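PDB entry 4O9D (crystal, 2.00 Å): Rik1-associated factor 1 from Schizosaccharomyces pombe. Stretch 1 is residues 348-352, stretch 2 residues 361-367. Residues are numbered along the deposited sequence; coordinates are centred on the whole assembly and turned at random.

Stretch 1, residues 348-352: GNLFV
Stretch 2, residues 361-367: KVWDLRL

The two stretches run antiparallel, their end-to-end directions 153° apart, and bury 441 Å² between them. Phe351 and Trp363 form the hydrogen-bonded pair of the register, with CA atoms 5.1 Å apart. Phe351 N donates to Trp363 O at 2.9 Å, almost linearly (176°), and Trp363 N donates to Phe351 O at 2.8 Å. Val352 and Val362 follow as the non-hydrogen-bonded pair, CA to CA 4.8 Å. Backbones are extended: phi/psi is -109/142 at Phe351 and -129/142 at Trp363.

Phe351 (chi1 t, chi2 58°) and Trp363 (chi1 m, -43°; chi2 88°) share one face of the sheet. Their rings meet obliquely, Phe351 CD2 lying 4.0 Å from Trp363 CD1. Leu365 CD2 adds an apolar contact, 4.1 Å from Phe351 CB.

Leu350 (chi1 m, chi2 t) reaches the other face, where the two valines point, both t. Leu350 and Val362 are buried and apolar, so their methyls pack by van der Waals contact, Leu350 CD1 3.8 Å from Val362 CG1. Leu350 CD2 lies 3.6 Å from Asp364 CB.

Asp364 to Leu367 form a type I turn, closed by the hydrogen bond from Leu367 N to Asp364 O at 3.1 Å. A salt bridge joins cationic Arg366 NE to carboxylate Asp364 OD1 (3.0 Å), and Asn349 CB covers one guanidinium face, 3.6 Å from Arg366 NH2. One water links Asn349 O to Leu365 N; another links Asn349 ND2 to Arg366 NH1.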

# COMPACT_ATOMS: atom_id res chain seq x y z
N GLY A 348 1.81 17.07 -8.76
CA GLY A 348 0.68 17.97 -8.97
C GLY A 348 -0.08 18.31 -7.69
O GLY A 348 0.43 18.11 -6.58
N ASN A 349 -1.30 18.83 -7.85
CA ASN A 349 -2.15 19.17 -6.71
C ASN A 349 -3.54 18.54 -6.73
O ASN A 349 -4.35 18.77 -5.84
CB ASN A 349 -2.23 20.68 -6.56
CG ASN A 349 -0.92 21.29 -6.09
OD1 ASN A 349 -0.37 20.89 -5.05
ND2 ASN A 349 -0.41 22.24 -6.85
N LEU A 350 -3.82 17.70 -7.71
CA LEU A 350 -5.12 17.04 -7.75
C LEU A 350 -5.15 15.77 -6.88
O LEU A 350 -4.14 15.08 -6.73
CB LEU A 350 -5.48 16.66 -9.19
CG LEU A 350 -5.77 17.86 -10.09
CD1 LEU A 350 -6.11 17.42 -11.49
CD2 LEU A 350 -6.90 18.70 -9.52
N PHE A 351 -6.32 15.48 -6.32
CA PHE A 351 -6.53 14.30 -5.49
C PHE A 351 -7.39 13.33 -6.30
O PHE A 351 -8.28 13.74 -7.05
CB PHE A 351 -7.22 14.72 -4.18
CG PHE A 351 -7.43 13.59 -3.19
CD1 PHE A 351 -6.36 12.85 -2.70
CD2 PHE A 351 -8.70 13.32 -2.70
CE1 PHE A 351 -6.56 11.83 -1.78
CE2 PHE A 351 -8.92 12.32 -1.75
CZ PHE A 351 -7.84 11.56 -1.29
N VAL A 352 -7.09 12.05 -6.17
CA VAL A 352 -7.76 11.02 -6.93
C VAL A 352 -8.21 9.85 -6.05
O VAL A 352 -7.40 9.21 -5.35
CB VAL A 352 -6.85 10.47 -8.06
CG1 VAL A 352 -7.60 9.45 -8.89
CG2 VAL A 352 -6.32 11.59 -8.92
N LYS A 361 -12.60 9.19 -9.38
CA LYS A 361 -13.01 10.59 -9.38
C LYS A 361 -11.80 11.49 -9.13
O LYS A 361 -10.89 11.11 -8.37
CB LYS A 361 -14.10 10.82 -8.33
CG LYS A 361 -15.45 10.19 -8.73
CD LYS A 361 -16.52 10.35 -7.67
CE LYS A 361 -17.88 9.87 -8.21
NZ LYS A 361 -18.32 10.73 -9.37
N VAL A 362 -11.78 12.64 -9.81
CA VAL A 362 -10.67 13.59 -9.70
C VAL A 362 -11.19 14.84 -8.96
O VAL A 362 -12.27 15.34 -9.29
CB VAL A 362 -10.08 14.00 -11.08
CG1 VAL A 362 -8.91 14.97 -10.93
CG2 VAL A 362 -9.64 12.75 -11.90
N TRP A 363 -10.43 15.31 -7.96
CA TRP A 363 -10.85 16.41 -7.09
C TRP A 363 -9.77 17.50 -6.98
O TRP A 363 -8.58 17.19 -6.91
CB TRP A 363 -11.15 15.91 -5.68
CG TRP A 363 -11.94 14.62 -5.58
CD1 TRP A 363 -11.45 13.35 -5.58
CD2 TRP A 363 -13.37 14.49 -5.43
NE1 TRP A 363 -12.48 12.43 -5.44
CE2 TRP A 363 -13.67 13.11 -5.35
CE3 TRP A 363 -14.43 15.43 -5.35
CZ2 TRP A 363 -14.97 12.62 -5.19
CZ3 TRP A 363 -15.73 14.94 -5.20
CH2 TRP A 363 -15.99 13.55 -5.12
N ASP A 364 -10.19 18.77 -6.94
CA ASP A 364 -9.29 19.88 -6.58
C ASP A 364 -9.81 20.59 -5.32
O ASP A 364 -10.82 21.29 -5.37
CB ASP A 364 -9.13 20.90 -7.70
CG ASP A 364 -7.98 21.86 -7.45
OD1 ASP A 364 -7.70 22.17 -6.27
OD2 ASP A 364 -7.33 22.27 -8.43
N LEU A 365 -9.12 20.39 -4.21
CA LEU A 365 -9.62 20.84 -2.90
C LEU A 365 -9.54 22.36 -2.74
O LEU A 365 -10.05 22.94 -1.77
CB LEU A 365 -8.84 20.14 -1.78
CG LEU A 365 -9.39 18.75 -1.44
CD1 LEU A 365 -10.78 18.89 -0.78
CD2 LEU A 365 -9.47 17.85 -2.65
N ARG A 366 -8.94 23.00 -3.72
CA ARG A 366 -8.82 24.45 -3.69
C ARG A 366 -10.05 25.12 -4.38
O ARG A 366 -10.17 26.35 -4.40
CB ARG A 366 -7.50 24.86 -4.34
CG ARG A 366 -6.28 24.11 -3.77
CD ARG A 366 -5.02 24.35 -4.61
NE ARG A 366 -5.05 23.62 -5.88
CZ ARG A 366 -4.22 23.87 -6.90
NH1 ARG A 366 -3.31 24.83 -6.82
NH2 ARG A 366 -4.31 23.17 -8.02
N LEU A 367 -10.96 24.31 -4.92
CA LEU A 367 -12.19 24.85 -5.52
C LEU A 367 -13.39 24.71 -4.60
O LEU A 367 -13.47 23.78 -3.81
CB LEU A 367 -12.50 24.15 -6.82
CG LEU A 367 -11.48 24.25 -7.96
CD1 LEU A 367 -12.05 23.55 -9.18
CD2 LEU A 367 -11.14 25.69 -8.29
O HOH W 1 -6.21 20.16 -4.51
O HOH W 2 -1.60 23.72 -8.87